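Local coordinates for protein activating signal cointegrator 1 complex subunit 2 (Homo sapiens, PDB 6YXQ) that binds polyubiquitin chains, recruits the ASCC3 helicase and ALKBH3 to DNA damage, and helps rescue stalled ribosomes, at residues W261-L264 / L269-Q272; E353-F358 / A397-A402. All blocks are in the same frame, centred on the assembly; numbering follows the deposited sequence.

Interaction 1: W261-L264 / L269-Q272; sequences WAFL and LACQ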
ATOM      1  N   TRP B 261      13.311  -5.108  -6.320  1.00 64.98           N
ATOM      2  CA  TRP B 261      12.987  -5.737  -7.589  1.00 64.80           C
ATOM      3  C   TRP B 261      11.628  -5.283  -8.102  1.00 70.96           C
ATOM      4  O   TRP B 261      11.475  -5.017  -9.298  1.00 64.65           O
ATOM      5  CB  TRP B 261      13.024  -7.257  -7.453  1.00 57.83           C
ATOM      6  CG  TRP B 261      12.379  -7.918  -8.611  1.00 64.25           C
ATOM      7  CD1 TRP B 261      12.958  -8.220  -9.812  1.00 73.66           C
ATOM      8  CD2 TRP B 261      11.014  -8.326  -8.707  1.00 60.00           C
ATOM      9  NE1 TRP B 261      12.037  -8.806 -10.646  1.00 76.99           N
ATOM     10  CE2 TRP B 261      10.834  -8.884  -9.990  1.00 74.64           C
ATOM     11  CE3 TRP B 261       9.926  -8.281  -7.832  1.00 51.59           C
ATOM     12  CZ2 TRP B 261       9.610  -9.397 -10.416  1.00 62.32           C
ATOM     13  CZ3 TRP B 261       8.714  -8.791  -8.256  1.00 64.65           C
ATOM     14  CH2 TRP B 261       8.566  -9.341  -9.537  1.00 61.40           C
ATOM     15  N   ALA B 262      10.625  -5.201  -7.224  1.00 72.01           N
ATOM     16  CA  ALA B 262       9.309  -4.745  -7.657  1.00 67.00           C
ATOM     17  C   ALA B 262       9.372  -3.315  -8.165  1.00 61.27           C
ATOM     18  O   ALA B 262       8.739  -2.973  -9.172  1.00 70.31           O
ATOM     19  CB  ALA B 262       8.305  -4.862  -6.512  1.00 61.21           C
ATOM     20  N   PHE B 263      10.141  -2.464  -7.487  1.00 66.12           N
ATOM     21  CA  PHE B 263      10.275  -1.091  -7.949  1.00 65.50           C
ATOM     22  C   PHE B 263      10.870  -1.043  -9.345  1.00 65.25           C
ATOM     23  O   PHE B 263      10.390  -0.298 -10.203  1.00 62.60           O
ATOM     24  CB  PHE B 263      11.130  -0.278  -6.981  1.00 67.05           C
ATOM     25  CG  PHE B 263      11.440   1.097  -7.477  1.00 67.63           C
ATOM     26  CD1 PHE B 263      10.420   1.944  -7.879  1.00 52.50           C
ATOM     27  CD2 PHE B 263      12.749   1.541  -7.559  1.00 70.10           C
ATOM     28  CE1 PHE B 263      10.699   3.214  -8.340  1.00 64.41           C
ATOM     29  CE2 PHE B 263      13.039   2.810  -8.019  1.00 66.98           C
ATOM     30  CZ  PHE B 263      12.011   3.648  -8.413  1.00 78.22           C
ATOM     31  N   LEU B 264      11.915  -1.834  -9.597  1.00 77.53           N
ATOM     32  CA  LEU B 264      12.534  -1.793 -10.919  1.00 69.07           C
ATOM     33  C   LEU B 264      11.693  -2.502 -11.968  1.00 68.10           C
ATOM     34  O   LEU B 264      11.845  -2.218 -13.162  1.00 75.20           O
ATOM     35  CB  LEU B 264      13.938  -2.393 -10.872  1.00 58.48           C
ATOM     36  CG  LEU B 264      14.934  -1.517 -10.109  1.00 53.22           C
ATOM     37  CD1 LEU B 264      16.294  -2.181 -10.057  1.00 53.25           C
ATOM     38  CD2 LEU B 264      15.031  -0.121 -10.719  1.00 41.16           C
ATOM     39  N   LEU B 269      13.267   2.710 -15.713  1.00 61.86           N
ATOM     40  CA  LEU B 269      14.064   3.903 -15.995  1.00 72.09           C
ATOM     41  C   LEU B 269      14.963   4.300 -14.827  1.00 83.86           C
ATOM     42  O   LEU B 269      15.877   5.113 -15.015  1.00 82.74           O
ATOM     43  CB  LEU B 269      13.159   5.086 -16.353  1.00 60.33           C
ATOM     44  CG  LEU B 269      12.606   5.184 -17.774  1.00 62.28           C
ATOM     45  CD1 LEU B 269      11.594   6.302 -17.839  1.00 84.02           C
ATOM     46  CD2 LEU B 269      13.708   5.420 -18.790  1.00 61.66           C
ATOM     47  N   ALA B 270      14.724   3.753 -13.635  1.00 77.52           N
ATOM     48  CA  ALA B 270      15.520   4.099 -12.468  1.00 65.61           C
ATOM     49  C   ALA B 270      16.900   3.462 -12.501  1.00 76.29           C
ATOM     50  O   ALA B 270      17.797   3.918 -11.779  1.00 85.52           O
ATOM     51  CB  ALA B 270      14.773   3.677 -11.203  1.00 47.07           C
ATOM     52  N   CYS B 271      17.092   2.452 -13.362  1.00 75.75           N
ATOM     53  CA  CYS B 271      18.244   1.555 -13.265  1.00 67.73           C
ATOM     54  C   CYS B 271      19.564   2.296 -13.401  1.00 71.09           C
ATOM     55  O   CYS B 271      20.533   1.987 -12.694  1.00 74.35           O
ATOM     56  CB  CYS B 271      18.154   0.465 -14.335  1.00 45.08           C
ATOM     57  SG  CYS B 271      16.928  -0.805 -14.056  1.00 69.92           S
ATOM     58  N   GLN B 272      19.637   3.256 -14.324  1.00 67.81           N
ATOM     59  CA  GLN B 272      20.882   3.994 -14.488  1.00 68.48           C
ATOM     60  C   GLN B 272      21.238   4.736 -13.211  1.00 70.14           C
ATOM     61  O   GLN B 272      22.398   4.718 -12.779  1.00 78.25           O
ATOM     62  CB  GLN B 272      20.785   4.955 -15.669  1.00 63.10           C
ATOM     63  CG  GLN B 272      22.085   5.686 -15.953  1.00 76.81           C
ATOM     64  CD  GLN B 272      23.240   4.752 -16.303  1.00 94.01           C
ATOM     65  OE1 GLN B 272      24.094   4.457 -15.462  1.00100.53           O
ATOM     66  NE2 GLN B 272      23.274   4.293 -17.552  1.00103.29           N
TER

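Interaction 2: E353-F358 / A397-A402; sequences EFLQIF and AYILQA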
ATOM      1  N   GLU B 353      30.576  -0.735 -21.384  1.00 67.45           N
ATOM      2  CA  GLU B 353      30.008  -0.777 -20.043  1.00 61.83           C
ATOM      3  C   GLU B 353      29.683  -2.209 -19.641  1.00 68.40           C
ATOM      4  O   GLU B 353      29.986  -2.634 -18.518  1.00 76.80           O
ATOM      5  CB  GLU B 353      28.766   0.107 -19.963  1.00 49.16           C
ATOM      6  CG  GLU B 353      28.090   0.041 -18.607  1.00 54.41           C
ATOM      7  CD  GLU B 353      27.485   1.357 -18.177  1.00 80.79           C
ATOM      8  OE1 GLU B 353      27.486   1.632 -16.956  1.00 81.44           O
ATOM      9  OE2 GLU B 353      27.003   2.107 -19.055  1.00 96.57           O
ATOM     10  N   PHE B 354      29.063  -2.965 -20.552  1.00 60.58           N
ATOM     11  CA  PHE B 354      28.820  -4.388 -20.313  1.00 63.40           C
ATOM     12  C   PHE B 354      30.114  -5.117 -19.938  1.00 78.50           C
ATOM     13  O   PHE B 354      30.190  -5.822 -18.912  1.00 78.81           O
ATOM     14  CB  PHE B 354      28.193  -4.989 -21.575  1.00 61.10           C
ATOM     15  CG  PHE B 354      27.811  -6.436 -21.457  1.00 68.32           C
ATOM     16  CD1 PHE B 354      28.770  -7.435 -21.520  1.00 71.88           C
ATOM     17  CD2 PHE B 354      26.485  -6.801 -21.323  1.00 74.60           C
ATOM     18  CE1 PHE B 354      28.416  -8.763 -21.425  1.00 71.86           C
ATOM     19  CE2 PHE B 354      26.122  -8.130 -21.226  1.00 78.98           C
ATOM     20  CZ  PHE B 354      27.089  -9.112 -21.279  1.00 80.20           C
ATOM     21  N   LEU B 355      31.142  -4.957 -20.778  1.00 73.70           N
ATOM     22  CA  LEU B 355      32.407  -5.648 -20.554  1.00 65.46           C
ATOM     23  C   LEU B 355      33.024  -5.263 -19.211  1.00 70.73           C
ATOM     24  O   LEU B 355      33.530  -6.123 -18.481  1.00 68.31           O
ATOM     25  CB  LEU B 355      33.367  -5.342 -21.701  1.00 66.40           C
ATOM     26  CG  LEU B 355      32.898  -5.738 -23.106  1.00 67.88           C
ATOM     27  CD1 LEU B 355      33.870  -5.236 -24.164  1.00 67.10           C
ATOM     28  CD2 LEU B 355      32.709  -7.244 -23.221  1.00 59.94           C
ATOM     29  N   GLN B 356      32.990  -3.975 -18.869  1.00 69.04           N
ATOM     30  CA  GLN B 356      33.536  -3.524 -17.594  1.00 59.53           C
ATOM     31  C   GLN B 356      32.795  -4.162 -16.426  1.00 68.39           C
ATOM     32  O   GLN B 356      33.414  -4.650 -15.468  1.00 63.97           O
ATOM     33  CB  GLN B 356      33.455  -2.000 -17.518  1.00 52.01           C
ATOM     34  CG  GLN B 356      34.009  -1.397 -16.245  1.00 72.04           C
ATOM     35  CD  GLN B 356      34.481   0.030 -16.443  1.00 89.14           C
ATOM     36  OE1 GLN B 356      35.135   0.352 -17.437  1.00 91.62           O
ATOM     37  NE2 GLN B 356      34.141   0.897 -15.499  1.00 99.86           N
ATOM     38  N   ILE B 357      31.460  -4.153 -16.487  1.00 63.86           N
ATOM     39  CA  ILE B 357      30.666  -4.736 -15.412  1.00 67.62           C
ATOM     40  C   ILE B 357      31.089  -6.174 -15.164  1.00 70.97           C
ATOM     41  O   ILE B 357      31.253  -6.594 -14.011  1.00 78.19           O
ATOM     42  CB  ILE B 357      29.161  -4.645 -15.731  1.00 64.91           C
ATOM     43  CG1 ILE B 357      28.665  -3.209 -15.610  1.00 58.79           C
ATOM     44  CG2 ILE B 357      28.362  -5.533 -14.794  1.00 64.27           C
ATOM     45  CD1 ILE B 357      27.218  -3.048 -16.005  1.00 55.90           C
ATOM     46  N   PHE B 358      31.293  -6.950 -16.234  1.00 59.75           N
ATOM     47  CA  PHE B 358      31.625  -8.358 -15.991  1.00 57.03           C
ATOM     48  C   PHE B 358      33.085  -8.558 -15.584  1.00 66.75           C
ATOM     49  O   PHE B 358      33.387  -9.425 -14.743  1.00 62.42           O
ATOM     50  CB  PHE B 358      31.258  -9.199 -17.210  1.00 55.71           C
ATOM     51  CG  PHE B 358      29.798  -9.557 -17.251  1.00 60.22           C
ATOM     52  CD1 PHE B 358      29.318 -10.638 -16.536  1.00 58.78           C
ATOM     53  CD2 PHE B 358      28.895  -8.776 -17.957  1.00 57.12           C
ATOM     54  CE1 PHE B 358      27.972 -10.955 -16.555  1.00 68.62           C
ATOM     55  CE2 PHE B 358      27.553  -9.089 -17.975  1.00 46.17           C
ATOM     56  CZ  PHE B 358      27.091 -10.178 -17.276  1.00 53.83           C
ATOM     57  N   ALA B 397      36.298 -13.361 -24.501  1.00 65.91           N
ATOM     58  CA  ALA B 397      36.694 -14.734 -24.186  1.00 69.91           C
ATOM     59  C   ALA B 397      36.873 -14.947 -22.686  1.00 71.92           C
ATOM     60  O   ALA B 397      36.286 -15.871 -22.105  1.00 77.92           O
ATOM     61  CB  ALA B 397      37.981 -15.085 -24.937  1.00 70.12           C
ATOM     62  N   TYR B 398      37.668 -14.087 -22.041  1.00 56.99           N
ATOM     63  CA  TYR B 398      37.949 -14.262 -20.618  1.00 67.71           C
ATOM     64  C   TYR B 398      36.665 -14.355 -19.803  1.00 71.67           C
ATOM     65  O   TYR B 398      36.544 -15.226 -18.932  1.00 82.11           O
ATOM     66  CB  TYR B 398      38.846 -13.129 -20.106  1.00 71.76           C
ATOM     67  CG  TYR B 398      38.224 -11.746 -20.084  1.00 62.59           C
ATOM     68  CD1 TYR B 398      38.037 -11.029 -21.254  1.00 67.75           C
ATOM     69  CD2 TYR B 398      37.855 -11.149 -18.886  1.00 64.73           C
ATOM     70  CE1 TYR B 398      37.478  -9.769 -21.236  1.00 68.85           C
ATOM     71  CE2 TYR B 398      37.296  -9.885 -18.855  1.00 59.54           C
ATOM     72  CZ  TYR B 398      37.111  -9.198 -20.035  1.00 65.02           C
ATOM     73  OH  TYR B 398      36.564  -7.931 -20.018  1.00 61.60           O
ATOM     74  N   ILE B 399      35.679 -13.504 -20.108  1.00 67.44           N
ATOM     75  CA  ILE B 399      34.412 -13.539 -19.378  1.00 63.33           C
ATOM     76  C   ILE B 399      33.808 -14.937 -19.434  1.00 62.14           C
ATOM     77  O   ILE B 399      33.440 -15.522 -18.405  1.00 67.78           O
ATOM     78  CB  ILE B 399      33.440 -12.482 -19.929  1.00 58.36           C
ATOM     79  CG1 ILE B 399      33.939 -11.073 -19.600  1.00 58.66           C
ATOM     80  CG2 ILE B 399      32.057 -12.698 -19.352  1.00 61.60           C
ATOM     81  CD1 ILE B 399      33.333  -9.978 -20.450  1.00 41.28           C
ATOM     82  N   LEU B 400      33.747 -15.516 -20.633  1.00 57.98           N
ATOM     83  CA  LEU B 400      33.199 -16.862 -20.754  1.00 63.97           C
ATOM     84  C   LEU B 400      34.054 -17.864 -19.992  1.00 81.39           C
ATOM     85  O   LEU B 400      33.517 -18.741 -19.299  1.00 86.32           O
ATOM     86  CB  LEU B 400      33.075 -17.258 -22.224  1.00 52.07           C
ATOM     87  CG  LEU B 400      31.982 -16.514 -22.997  1.00 53.79           C
ATOM     88  CD1 LEU B 400      32.168 -16.688 -24.493  1.00 57.05           C
ATOM     89  CD2 LEU B 400      30.606 -16.995 -22.565  1.00 54.02           C
ATOM     90  N   GLN B 401      35.388 -17.724 -20.064  1.00 73.25           N
ATOM     91  CA  GLN B 401      36.221 -18.677 -19.343  1.00 74.59           C
ATOM     92  C   GLN B 401      36.100 -18.475 -17.844  1.00 87.01           C
ATOM     93  O   GLN B 401      36.353 -19.415 -17.077  1.00 96.25           O
ATOM     94  CB  GLN B 401      37.687 -18.604 -19.786  1.00 59.43           C
ATOM     95  CG  GLN B 401      38.519 -19.759 -19.189  1.00107.12           C
ATOM     96  CD  GLN B 401      39.515 -20.383 -20.161  1.00126.17           C
ATOM     97  OE1 GLN B 401      40.679 -19.988 -20.207  1.00139.21           O
ATOM     98  NE2 GLN B 401      39.066 -21.387 -20.917  1.00129.97           N
ATOM     99  N   ALA B 402      35.671 -17.286 -17.412  1.00 68.61           N
ATOM    100  CA  ALA B 402      35.262 -17.138 -16.024  1.00 64.66           C
ATOM    101  C   ALA B 402      34.041 -18.004 -15.750  1.00 61.49           C
ATOM    102  O   ALA B 402      34.074 -18.901 -14.895  1.00 73.42           O
ATOM    103  CB  ALA B 402      34.978 -15.671 -15.710  1.00 59.24           C
TER

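Interaction 1: W261-L264 / L269-Q272
Cys271 SG lies 3.9 Å from Leu264 CD2, an apolar contact; no hydrogen bond spans the two segments. The arrangement is a junction of consecutive helices joined by a short connection: the C-terminal end of helix 243-266 meets the start of the short helix 271-275. Leu264 holds its CG anti to its carbonyl carbon (chi1 -70°), and from there CD2 serves two partners, the sulfur and the methyl of Ala270. Ala270 points its CB toward helix 243-266 and touches both Leu264 CD2 and the ring of Phe263, which it meets obliquely. The Phe263 ring also lies against Ile165, Leu166 and Cys169 of helix 162-172, while Ala270 rests on Leu198 of helix 193-216 and Cys271 on Ile329 of helix 306-340. All four touching residues are buried, and the contacts between them are apolar. One turn back, Trp261 sets its ring edge-to-face with His178 of the ASCC3 chain. Across the junction, Ala270 CB reaches the Phe263 ring at CE2, 3.7 Å away, and at CZ.

Interaction 2: E353-F358 / A397-A402
Ile399 meets both Leu355 and Phe358 with one methyl, CD1, in a helix-helix contact between helix 348-359 and helix 394-408. The segment axes approach to 10.7 Å and run in broadly the same direction at 38°. The apolar contacts carry the interface. Ile399 points toward the other helix and, with CG1 anti to its carbonyl carbon (chi1 -69°), extends CD1 to 3.9 Å from Leu355 CD2, the two side chains crossing at about a right angle. The same CD1 lies 3.9 Å from Phe358 CB, and Ile399 CG2 comes obliquely to the Phe358 ring. With an alanine here in place of Ile399, Leu355 CD2 and Phe358 CB would probably lose the methyl they share, and a gap is likely to open between the helices.

Within each helix an aromatic ring packs on its neighbour. Phe358 starts toward Ile399, but its ring leads away and sets CE2 over one face of the Phe354 ring, offset toward its rim; Ile399 CG1 likewise lies over a face of Tyr398, displaced to the rim. Polar contact is slight: Tyr398 OH stays 3.9 Å from Leu355 O, and no hydrogen bond crosses. Around the pair, Phe354 and Phe358 press on Leu331 of helix 306-340 and on helix 377-387, through Ile381, Leu384 and Val377, and Tyr398 packs on Leu362 in the loop after helix 348-359.

Overall arrangement
The two contacts follow one another along the chain: interaction 1 is complete in sequence before the first residue of interaction 2. Both belong to the helical N-terminal part of the protein. Their centres are 23 Å apart; the nearest atoms come within about 5 Å without touching. Both contacts rest on the long helix 306-340, along overlapping parts of its length. Interaction 1 lies about 8 Å from the chain centre, next to the bound ASCC3 chain, whereas interaction 2 lies about 29 Å out and meets no other protein chain of the assembly. Interaction 1 thus joins two consecutive helices near the ASCC3 chain, while interaction 2 joins the last modelled helix to helix 348-359.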